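GGDEF and EAL domain-containing protein (Vibrio cholerae O1 str. 2010EL-1786, PDB 6PWK) binds c-di-GMP and probably acts as a receptor in the control of large adhesins, cell adhesion and biofilm formation. Local coordinates at residues 36-41 with 98-103; 115-120 with 168-173; 138-143 with 149-154. All blocks are in the same frame, centred on the assembly; numbering follows the deposited sequence.

Interaction 1 (36-41 with 98-103); sequences SGWLSE and GIIMPN
Trp38, near the C-terminal end of helix 28-41, meets Ile100 and Pro102 of strand 96-102 and offers a worked example of how a single indole can join a helix to a sheet. Its CB leaves the helix toward the strand. With CG anti to the backbone N (chi1 163°), the ring system is carried out into the space between the two elements, and a chi2 of 69° turns it so that one face looks onto the strand. At the five-membered end, CD1 lies 3.5 Å from Pro102 CB and 3.8 Å from Pro102 CG, so the proline ring covers this corner at a slant. NE1 lies equally near Pro102 CB, but its hydrogen is used by the carbonyl oxygen of Ile44, a residue whose backbone also pairs with Asn103 at the end of the strand. Further round, at the fusion of the two rings, CD2 lies 4.0 Å from Ile100 CG2. This methyl stands 3.9 Å above the indole plane, displaced toward the rim, and is shared with CE3. At the far end of the six-membered ring CZ3 packs on Leu151 of helix 148-164, and CH2 touches Asn142 CB. Ile100 in turn packs on Tyr31, Gln34 and Leu35, a little earlier in helix 28-41, so the same side chain meets this helix at several points. Within the helix, Ser36 O accepts from both the backbone N and the OG of Ser40, the hydroxyl lying 3.0 Å from Ser36 O and in the carbonyl plane. Across the contact itself no hydrogen bond is made. At this contact the helix meets the sheet through buried apolar side chains, while the one polar atom of the indole is satisfied by a backbone carbonyl, which probably helps to hold the ring's rotation.

Interaction 2 (115-120 with 168-173); sequences SIITCV and LNYGFI
Ile117, in the last turn of helix 106-118, reaches Asn169 and Tyr170 with the end of one branch, CD1. Apolar contact comes first. A chi1 of -61° sets CG1 anti to the carbonyl carbon, and an extended chi2 (154°) then carries CD1 on toward the chain leading into strand 171-174. There CD1 lies 3.7 Å from Asn169 CB and 4.0 Å from Tyr170 CD1. It comes to the tyrosine ring at its edge, near the ring plane, rather than over a face. Tyr170 also packs on Lys110 and Glu114 of the helix. Ile117 CD1 makes a close van der Waals approach to the backbone as well, modelled at 3.1 Å from Asn169 O, a length that is uncertain at this resolution.

Both elements belong to the GGDEF domain fold, in which helix 106-118 packs on the mixed five-stranded sheet and 171-174 is an outermost strand beside 136-142. Accordingly Ile117 also touches Leu137, and Tyr170 touches Val139, both on that neighbouring strand.

Polar and charged interactions lie around the contact rather than across it. In the helical segment, Cys119 N donates to Ser115 O at 3.0 Å. Two residues further on from Tyr170, Phe172 makes a cation-pi contact with Lys110, and its carbonyl oxygen accepts from Lys161 NZ.

Interaction 3 (138-143 with 149-154); sequences GVVSNK and TTLLSL. With C2E (9,9'-[(2R,3R,3aS,5S,7aR,9R,10R,10aS,12S,14aR)-3,5,10,12-tetrahydroxy-5,12-dioxidooctahydro-2H,7H-difuro[3,2-d:3',2'-j][1,3,7,9,2,8]tetraoxadiphosphacyclododecine-2,9-diyl]bis(2-amino-1,9-dihydro-6H-purin-6-one)), chain D.
Val140 and Asn142 of strand 136-142 face Leu151 and Leu154 of helix 148-164, and apolar packing comes first. The short strand and helix segments approach to 9.1 Å between axes, with an angle of 141° between their directions. The two methyls of Val140 divide the work: CG2 lies 4.2 Å from Leu151 CD2, while CG1 lies against the backbone of Leu154, near its CB and 3.8 Å from Leu154 O. Leu151 CD2 touches both Val140 CG2 and Asn142 OD1.

Mixed polar and apolar contact follows. Asn142 OD1 lies 3.7 Å from Leu151 CD2, the two side chains crossing at about a right angle. The amide is occupied by other partners: ND2 donates to Gly43 O and OD1 is hydrogen-bonded to Ser146 OG, so a buried polar group is satisfied beside a leucine methyl.

Hydrogen bonds inside the segments form a third group. Thr149 O takes both the backbone N and the OG of Ser153, the two donors coming from opposite faces of the carbonyl plane; OG is tilted 31° from that plane. At the end of the strand segment, Lys143 NZ donates to Ser141 OG at 2.7 Å and also bonds to Ser174 OG of the next strand.

Ligand contacts belong to another side of the helix. Thr149 CG2 approaches c-di-GMP O11 at 3.2 Å, Leu152 CB approaches O4A at 3.3 Å, and Ser153 OG lies against the sugar carbon C4A. The ligand is also hydrogen-bonded to Arg28, Glu96 and Asp156 of this chain and to Asp68 of the second subunit.

Strand 136-142, helix 148-164 and the adjacent parallel strand 171-174 form a beta-alpha-beta crossover, here with the helix packed on the sheet while also lining a c-di-GMP pocket of the GGDEF domain.

Overall arrangement
Interactions 1 and 3 are buried, while interaction 2 lies at the surface; all three reach the five-stranded GGDEF sheet. Interactions 1 and 3 lie close together, where Trp38 and Leu39 pack on Leu151 and Asn142, so the two contacts adjoin, with helices 28-41 and 148-164 packed against each other there. Interaction 2 concerns helix 106-118 and joins the others differently: Ile116 meets Ile99 of interaction 1, and strand 171-174 pairs through its backbone with Val139 of interaction 3. None has a hydrogen bond across its segments. Interaction 1 rests on an indole, interaction 3 on branched aliphatic side chains beside a satisfied amide, and the surface contact on a single methyl; only interaction 3 includes residues of a c-di-GMP pocket.

Interaction 1 (36-41 with 98-103)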
loop_
_atom_site.group_PDB
_atom_site.type_symbol
_atom_site.label_atom_id
_atom_site.label_comp_id
_atom_site.label_asym_id
_atom_site.label_seq_id
_atom_site.Cartn_x
_atom_site.Cartn_y
_atom_site.Cartn_z
ATOM N N SER A 36 -27.474 15.458 -5.297
ATOM C CA SER A 36 -27.776 16.843 -4.955
ATOM C C SER A 36 -29.112 17.291 -5.533
ATOM O O SER A 36 -29.813 18.099 -4.914
ATOM C CB SER A 36 -26.650 17.757 -5.438
ATOM O OG SER A 36 -26.796 19.066 -4.919
ATOM N N GLY A 37 -29.481 16.783 -6.709
ATOM C CA GLY A 37 -30.768 17.143 -7.284
ATOM C C GLY A 37 -31.929 16.486 -6.564
ATOM O O GLY A 37 -32.997 17.087 -6.411
ATOM N N TRP A 38 -31.740 15.245 -6.113
ATOM C CA TRP A 38 -32.784 14.555 -5.363
ATOM C C TRP A 38 -33.030 15.222 -4.014
ATOM O O TRP A 38 -34.172 15.290 -3.547
ATOM C CB TRP A 38 -32.405 13.085 -5.182
ATOM C CG TRP A 38 -33.181 12.374 -4.116
ATOM C CD1 TRP A 38 -34.506 12.049 -4.145
ATOM C CD2 TRP A 38 -32.674 11.882 -2.870
ATOM N NE1 TRP A 38 -34.857 11.393 -2.988
ATOM C CE2 TRP A 38 -33.750 11.278 -2.190
ATOM C CE3 TRP A 38 -31.415 11.898 -2.262
ATOM C CZ2 TRP A 38 -33.605 10.695 -0.933
ATOM C CZ3 TRP A 38 -31.274 11.319 -1.014
ATOM C CH2 TRP A 38 -32.362 10.726 -0.363
ATOM N N LEU A 39 -31.971 15.726 -3.379
ATOM C CA LEU A 39 -32.122 16.372 -2.079
ATOM C C LEU A 39 -32.847 17.706 -2.206
ATOM O O LEU A 39 -33.772 17.998 -1.437
ATOM C CB LEU A 39 -30.751 16.566 -1.429
ATOM C CG LEU A 39 -30.019 15.307 -0.962
ATOM C CD1 LEU A 39 -28.591 15.634 -0.556
ATOM C CD2 LEU A 39 -30.767 14.656 0.189
ATOM N N SER A 40 -32.441 18.531 -3.174
ATOM C CA SER A 40 -32.983 19.883 -3.279
ATOM C C SER A 40 -34.456 19.882 -3.671
ATOM O O SER A 40 -35.203 20.779 -3.260
ATOM C CB SER A 40 -32.163 20.697 -4.279
ATOM O OG SER A 40 -32.025 20.005 -5.506
ATOM N N GLU A 41 -34.895 18.899 -4.458
ATOM C CA GLU A 41 -36.298 18.837 -4.852
ATOM C C GLU A 41 -37.169 18.293 -3.728
ATOM O O GLU A 41 -38.045 18.990 -3.209
ATOM C CB GLU A 41 -36.460 17.981 -6.112
ATOM C CG GLU A 41 -37.914 17.673 -6.450
ATOM C CD GLU A 41 -38.054 16.644 -7.552
ATOM O OE1 GLU A 41 -37.169 16.587 -8.431
ATOM O OE2 GLU A 41 -39.049 15.888 -7.535
ATOM N N GLY A 98 -22.807 3.199 -5.162
ATOM C CA GLY A 98 -23.829 4.045 -4.565
ATOM C C GLY A 98 -25.169 3.864 -5.255
ATOM O O GLY A 98 -25.234 3.641 -6.464
ATOM N N ILE A 99 -26.241 3.962 -4.471
ATOM C CA ILE A 99 -27.597 3.743 -4.961
ATOM C C ILE A 99 -28.519 4.785 -4.345
ATOM O O ILE A 99 -28.486 5.007 -3.129
ATOM C CB ILE A 99 -28.093 2.318 -4.634
ATOM C CG1 ILE A 99 -27.236 1.279 -5.359
ATOM C CG2 ILE A 99 -29.550 2.161 -5.015
ATOM C CD1 ILE A 99 -27.353 -0.109 -4.792
ATOM N N ILE A 100 -29.334 5.429 -5.179
ATOM C CA ILE A 100 -30.326 6.403 -4.743
ATOM C C ILE A 100 -31.704 5.861 -5.094
ATOM O O ILE A 100 -31.947 5.467 -6.240
ATOM C CB ILE A 100 -30.102 7.780 -5.394
ATOM C CG1 ILE A 100 -28.649 8.222 -5.229
ATOM C CG2 ILE A 100 -31.038 8.810 -4.787
ATOM C CD1 ILE A 100 -28.322 9.512 -5.949
ATOM N N MET A 101 -32.602 5.844 -4.109
ATOM C CA MET A 101 -33.952 5.306 -4.270
ATOM C C MET A 101 -34.962 6.346 -3.804
ATOM O O MET A 101 -35.346 6.372 -2.626
ATOM C CB MET A 101 -34.114 4.000 -3.498
ATOM C CG MET A 101 -33.219 2.876 -3.993
ATOM S SD MET A 101 -32.723 1.763 -2.669
ATOM C CE MET A 101 -31.736 2.869 -1.663
ATOM N N PRO A 102 -35.413 7.221 -4.697
ATOM C CA PRO A 102 -36.369 8.259 -4.302
ATOM C C PRO A 102 -37.782 7.708 -4.171
ATOM O O PRO A 102 -38.154 6.704 -4.783
ATOM C CB PRO A 102 -36.289 9.278 -5.447
ATOM C CG PRO A 102 -35.058 8.900 -6.233
ATOM C CD PRO A 102 -34.919 7.424 -6.065
ATOM N N ASN A 103 -38.570 8.406 -3.350
ATOM C CA ASN A 103 -39.985 8.092 -3.136
ATOM C C ASN A 103 -40.169 6.680 -2.586
ATOM O O ASN A 103 -41.066 5.944 -3.000
ATOM C CB ASN A 103 -40.793 8.285 -4.422
ATOM C CG ASN A 103 -40.449 9.576 -5.138
ATOM O OD1 ASN A 103 -40.159 9.578 -6.333
ATOM N ND2 ASN A 103 -40.469 10.682 -4.404
#

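Interaction 2 (115-120 with 168-173)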
loop_
_atom_site.group_PDB
_atom_site.type_symbol
_atom_site.label_atom_id
_atom_site.label_comp_id
_atom_site.label_asym_id
_atom_site.label_seq_id
_atom_site.Cartn_x
_atom_site.Cartn_y
_atom_site.Cartn_z
ATOM N N SER A 115 -33.382 -7.437 -2.182
ATOM C CA SER A 115 -33.214 -7.898 -3.554
ATOM C C SER A 115 -31.790 -7.686 -4.049
ATOM O O SER A 115 -31.306 -8.463 -4.879
ATOM C CB SER A 115 -34.205 -7.187 -4.474
ATOM O OG SER A 115 -33.982 -5.789 -4.469
ATOM N N ILE A 116 -31.110 -6.646 -3.561
ATOM C CA ILE A 116 -29.720 -6.416 -3.952
ATOM C C ILE A 116 -28.851 -7.592 -3.527
ATOM O O ILE A 116 -28.093 -8.148 -4.329
ATOM C CB ILE A 116 -29.199 -5.095 -3.358
ATOM C CG1 ILE A 116 -29.861 -3.896 -4.036
ATOM C CG2 ILE A 116 -27.688 -5.006 -3.499
ATOM C CD1 ILE A 116 -29.511 -2.577 -3.400
ATOM N N ILE A 117 -28.966 -8.000 -2.262
ATOM C CA ILE A 117 -28.086 -9.035 -1.724
ATOM C C ILE A 117 -28.326 -10.366 -2.426
ATOM O O ILE A 117 -27.379 -11.042 -2.844
ATOM C CB ILE A 117 -28.279 -9.153 -0.203
ATOM C CG1 ILE A 117 -27.928 -7.827 0.471
ATOM C CG2 ILE A 117 -27.433 -10.286 0.356
ATOM C CD1 ILE A 117 -28.622 -7.621 1.787
ATOM N N THR A 118 -29.594 -10.765 -2.562
ATOM C CA THR A 118 -29.908 -11.993 -3.285
ATOM C C THR A 118 -29.436 -11.916 -4.733
ATOM O O THR A 118 -29.130 -12.946 -5.345
ATOM C CB THR A 118 -31.412 -12.272 -3.222
ATOM O OG1 THR A 118 -31.846 -12.247 -1.856
ATOM C CG2 THR A 118 -31.738 -13.634 -3.819
ATOM N N CYS A 119 -29.350 -10.706 -5.285
ATOM C CA CYS A 119 -28.834 -10.512 -6.634
ATOM C C CYS A 119 -27.324 -10.706 -6.723
ATOM O O CYS A 119 -26.802 -10.820 -7.835
ATOM C CB CYS A 119 -29.215 -9.116 -7.136
ATOM S SG CYS A 119 -28.766 -8.751 -8.845
ATOM N N VAL A 120 -26.612 -10.751 -5.598
ATOM C CA VAL A 120 -25.166 -10.951 -5.602
ATOM C C VAL A 120 -24.772 -12.334 -5.107
ATOM O O VAL A 120 -23.571 -12.634 -5.020
ATOM C CB VAL A 120 -24.445 -9.858 -4.787
ATOM C CG1 VAL A 120 -22.994 -9.712 -5.230
ATOM C CG2 VAL A 120 -25.151 -8.530 -4.942
ATOM N N LEU A 168 -26.313 -9.633 10.067
ATOM C CA LEU A 168 -27.280 -8.779 9.397
ATOM C C LEU A 168 -27.067 -8.840 7.892
ATOM O O LEU A 168 -25.931 -8.804 7.411
ATOM C CB LEU A 168 -27.147 -7.333 9.876
ATOM C CG LEU A 168 -27.266 -7.046 11.374
ATOM C CD1 LEU A 168 -27.048 -5.564 11.641
ATOM C CD2 LEU A 168 -28.617 -7.494 11.903
ATOM N N ASN A 169 -28.169 -8.944 7.146
ATOM C CA ASN A 169 -28.069 -8.838 5.697
ATOM C C ASN A 169 -27.559 -7.465 5.283
ATOM O O ASN A 169 -26.806 -7.347 4.310
ATOM C CB ASN A 169 -29.424 -9.122 5.049
ATOM C CG ASN A 169 -29.865 -10.559 5.226
ATOM O OD1 ASN A 169 -29.522 -11.428 4.424
ATOM N ND2 ASN A 169 -30.634 -10.819 6.277
ATOM N N TYR A 170 -27.933 -6.426 6.024
ATOM C CA TYR A 170 -27.529 -5.065 5.708
ATOM C C TYR A 170 -27.588 -4.224 6.981
ATOM O O TYR A 170 -28.287 -4.580 7.940
ATOM C CB TYR A 170 -28.417 -4.456 4.620
ATOM C CG TYR A 170 -29.892 -4.543 4.933
ATOM C CD1 TYR A 170 -30.629 -5.668 4.590
ATOM C CD2 TYR A 170 -30.548 -3.505 5.586
ATOM C CE1 TYR A 170 -31.972 -5.758 4.882
ATOM C CE2 TYR A 170 -31.894 -3.586 5.881
ATOM C CZ TYR A 170 -32.599 -4.717 5.527
ATOM O OH TYR A 170 -33.938 -4.812 5.817
ATOM N N GLY A 171 -26.862 -3.127 6.976
ATOM C CA GLY A 171 -26.887 -2.169 8.061
ATOM C C GLY A 171 -27.829 -1.023 7.743
ATOM O O GLY A 171 -27.663 -0.333 6.736
ATOM N N PHE A 172 -28.819 -0.830 8.610
ATOM C CA PHE A 172 -29.858 0.176 8.421
ATOM C C PHE A 172 -29.727 1.256 9.485
ATOM O O PHE A 172 -29.722 0.956 10.683
ATOM C CB PHE A 172 -31.250 -0.457 8.480
ATOM C CG PHE A 172 -32.365 0.473 8.068
ATOM C CD1 PHE A 172 -32.877 1.410 8.956
ATOM C CD2 PHE A 172 -32.914 0.397 6.799
ATOM C CE1 PHE A 172 -33.899 2.258 8.576
ATOM C CE2 PHE A 172 -33.936 1.242 6.416
ATOM C CZ PHE A 172 -34.430 2.172 7.306
ATOM N N ILE A 173 -29.627 2.508 9.042
ATOM C CA ILE A 173 -29.673 3.675 9.914
ATOM C C ILE A 173 -30.642 4.673 9.301
ATOM O O ILE A 173 -30.561 4.961 8.104
ATOM C CB ILE A 173 -28.285 4.321 10.096
ATOM C CG1 ILE A 173 -27.289 3.323 10.688
ATOM C CG2 ILE A 173 -28.378 5.552 10.981
ATOM C CD1 ILE A 173 -25.921 3.921 10.957
#

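Interaction 3 (138-143 with 149-154)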
loop_
_atom_site.group_PDB
_atom_site.type_symbol
_atom_site.label_atom_id
_atom_site.label_comp_id
_atom_site.label_asym_id
_atom_site.label_seq_id
_atom_site.Cartn_x
_atom_site.Cartn_y
_atom_site.Cartn_z
ATOM N N GLY A 138 -24.875 -1.136 3.210
ATOM C CA GLY A 138 -25.397 -0.146 4.134
ATOM C C GLY A 138 -26.488 0.665 3.453
ATOM O O GLY A 138 -26.318 1.121 2.320
ATOM N N VAL A 139 -27.611 0.819 4.149
ATOM C CA VAL A 139 -28.761 1.548 3.630
ATOM C C VAL A 139 -29.209 2.557 4.679
ATOM O O VAL A 139 -29.213 2.260 5.879
ATOM C CB VAL A 139 -29.918 0.598 3.243
ATOM C CG1 VAL A 139 -29.453 -0.422 2.214
ATOM C CG2 VAL A 139 -30.466 -0.117 4.459
ATOM N N VAL A 140 -29.551 3.765 4.231
ATOM C CA VAL A 140 -30.116 4.785 5.107
ATOM C C VAL A 140 -31.358 5.363 4.446
ATOM O O VAL A 140 -31.419 5.500 3.219
ATOM C CB VAL A 140 -29.102 5.902 5.463
ATOM C CG1 VAL A 140 -27.673 5.466 5.185
ATOM C CG2 VAL A 140 -29.432 7.218 4.761
ATOM N N SER A 141 -32.361 5.668 5.264
ATOM C CA SER A 141 -33.583 6.316 4.815
ATOM C C SER A 141 -33.565 7.769 5.268
ATOM O O SER A 141 -33.346 8.051 6.450
ATOM C CB SER A 141 -34.820 5.610 5.366
ATOM O OG SER A 141 -34.943 5.816 6.762
ATOM N N ASN A 142 -33.793 8.683 4.329
ATOM C CA ASN A 142 -33.785 10.111 4.626
ATOM C C ASN A 142 -35.166 10.502 5.132
ATOM O O ASN A 142 -36.111 10.640 4.353
ATOM C CB ASN A 142 -33.392 10.919 3.394
ATOM C CG ASN A 142 -32.869 12.298 3.746
ATOM O OD1 ASN A 142 -32.288 12.499 4.811
ATOM N ND2 ASN A 142 -33.074 13.257 2.849
ATOM N N LYS A 143 -35.286 10.673 6.448
ATOM C CA LYS A 143 -36.528 11.101 7.080
ATOM C C LYS A 143 -36.413 12.488 7.699
ATOM O O LYS A 143 -37.331 12.925 8.401
ATOM C CB LYS A 143 -36.967 10.078 8.131
ATOM C CG LYS A 143 -37.133 8.661 7.587
ATOM C CD LYS A 143 -38.055 7.832 8.469
ATOM C CE LYS A 143 -38.121 6.380 8.015
ATOM N NZ LYS A 143 -36.993 5.568 8.551
ATOM N N THR A 149 -23.044 15.887 2.638
ATOM C CA THR A 149 -22.006 15.269 3.459
ATOM C C THR A 149 -22.611 14.467 4.600
ATOM O O THR A 149 -22.042 13.451 5.014
ATOM C CB THR A 149 -21.058 16.333 4.012
ATOM O OG1 THR A 149 -21.764 17.160 4.949
ATOM C CG2 THR A 149 -20.515 17.204 2.890
ATOM N N THR A 150 -23.759 14.910 5.116
ATOM C CA THR A 150 -24.434 14.180 6.186
ATOM C C THR A 150 -24.840 12.784 5.727
ATOM O O THR A 150 -24.591 11.793 6.422
ATOM C CB THR A 150 -25.656 14.968 6.667
ATOM O OG1 THR A 150 -25.230 16.129 7.389
ATOM C CG2 THR A 150 -26.536 14.106 7.564
ATOM N N LEU A 151 -25.470 12.688 4.554
ATOM C CA LEU A 151 -25.916 11.385 4.070
ATOM C C LEU A 151 -24.737 10.466 3.771
ATOM O O LEU A 151 -24.820 9.252 3.994
ATOM C CB LEU A 151 -26.794 11.549 2.832
ATOM C CG LEU A 151 -28.240 11.986 3.079
ATOM C CD1 LEU A 151 -29.105 11.677 1.865
ATOM C CD2 LEU A 151 -28.802 11.319 4.325
ATOM N N LEU A 152 -23.635 11.021 3.263
ATOM C CA LEU A 152 -22.453 10.203 3.018
ATOM C C LEU A 152 -21.866 9.681 4.323
ATOM O O LEU A 152 -21.392 8.542 4.384
ATOM C CB LEU A 152 -21.407 11.000 2.235
ATOM C CG LEU A 152 -21.790 11.409 0.810
ATOM C CD1 LEU A 152 -20.685 12.238 0.169
ATOM C CD2 LEU A 152 -22.107 10.187 -0.037
ATOM N N SER A 153 -21.891 10.499 5.377
ATOM C CA SER A 153 -21.442 10.031 6.686
ATOM C C SER A 153 -22.371 8.955 7.234
ATOM O O SER A 153 -21.907 7.936 7.761
ATOM C CB SER A 153 -21.348 11.207 7.656
ATOM O OG SER A 153 -20.323 12.106 7.270
ATOM N N LEU A 154 -23.685 9.167 7.126
ATOM C CA LEU A 154 -24.638 8.139 7.526
ATOM C C LEU A 154 -24.444 6.867 6.713
ATOM O O LEU A 154 -24.528 5.757 7.250
ATOM C CB LEU A 154 -26.066 8.660 7.363
ATOM C CG LEU A 154 -26.598 9.611 8.432
ATOM C CD1 LEU A 154 -27.686 10.496 7.856
ATOM C CD2 LEU A 154 -27.128 8.818 9.612
HETATM P P1 C2E D . -14.211 11.719 5.806
HETATM O O2P C2E D . -13.272 10.677 5.251
HETATM O O1P C2E D . -13.573 12.129 7.098
HETATM O "O5'" C2E D . -14.230 13.118 4.966
HETATM C "C5'" C2E D . -14.613 14.295 5.603
HETATM C "C4'" C2E D . -14.505 15.337 4.466
HETATM O "O4'" C2E D . -13.273 15.374 4.040
HETATM C "C3'" C2E D . -15.227 14.703 3.260
HETATM O "O3'" C2E D . -16.543 14.992 3.240
HETATM C "C2'" C2E D . -14.502 15.292 2.033
HETATM O "O2'" C2E D . -15.239 16.483 1.519
HETATM C "C1'" C2E D . -13.352 15.737 2.472
HETATM N N9 C2E D . -12.230 15.227 1.723
HETATM C C8 C2E D . -12.258 14.008 2.318
HETATM N N7 C2E D . -11.254 13.289 1.758
HETATM C C5 C2E D . -10.624 14.045 0.853
HETATM C C6 C2E D . -9.428 13.819 -0.104
HETATM O O6 C2E D . -8.847 12.787 -0.143
HETATM N N1 C2E D . -8.976 14.865 -0.983
HETATM C C2 C2E D . -9.642 16.149 -0.985
HETATM N N2 C2E D . -9.272 17.278 -1.832
HETATM N N3 C2E D . -10.763 16.333 -0.076
HETATM C C4 C2E D . -11.236 15.254 0.842
HETATM P P11 C2E D . -17.371 14.075 2.123
HETATM O O21 C2E D . -16.767 13.872 0.751
HETATM O O11 C2E D . -18.641 14.831 1.842
HETATM O O5A C2E D . -17.849 12.737 2.974
HETATM C C5A C2E D . -17.897 12.871 4.369
HETATM C C4A C2E D . -17.987 11.522 4.960
HETATM O O4A C2E D . -18.748 10.744 4.229
HETATM C C3A C2E D . -16.452 10.839 4.956
HETATM O O3A C2E D . -15.712 11.161 6.221
HETATM C C2A C2E D . -16.624 9.636 4.888
HETATM O O2A C2E D . -16.805 9.090 6.280
HETATM C C1A C2E D . -17.973 9.464 4.002
HETATM N N91 C2E D . -17.710 9.279 2.725
HETATM C C81 C2E D . -17.559 10.190 1.749
HETATM N N71 C2E D . -17.321 9.506 0.617
HETATM C C51 C2E D . -17.332 8.205 0.902
HETATM C C61 C2E D . -17.127 6.965 0.038
HETATM O O61 C2E D . -16.914 7.113 -1.111
HETATM N N11 C2E D . -17.187 5.642 0.588
HETATM C C21 C2E D . -17.447 5.470 1.992
HETATM N N21 C2E D . -17.510 4.133 2.569
HETATM N N31 C2E D . -17.643 6.668 2.813
HETATM C C41 C2E D . -17.578 8.047 2.227
#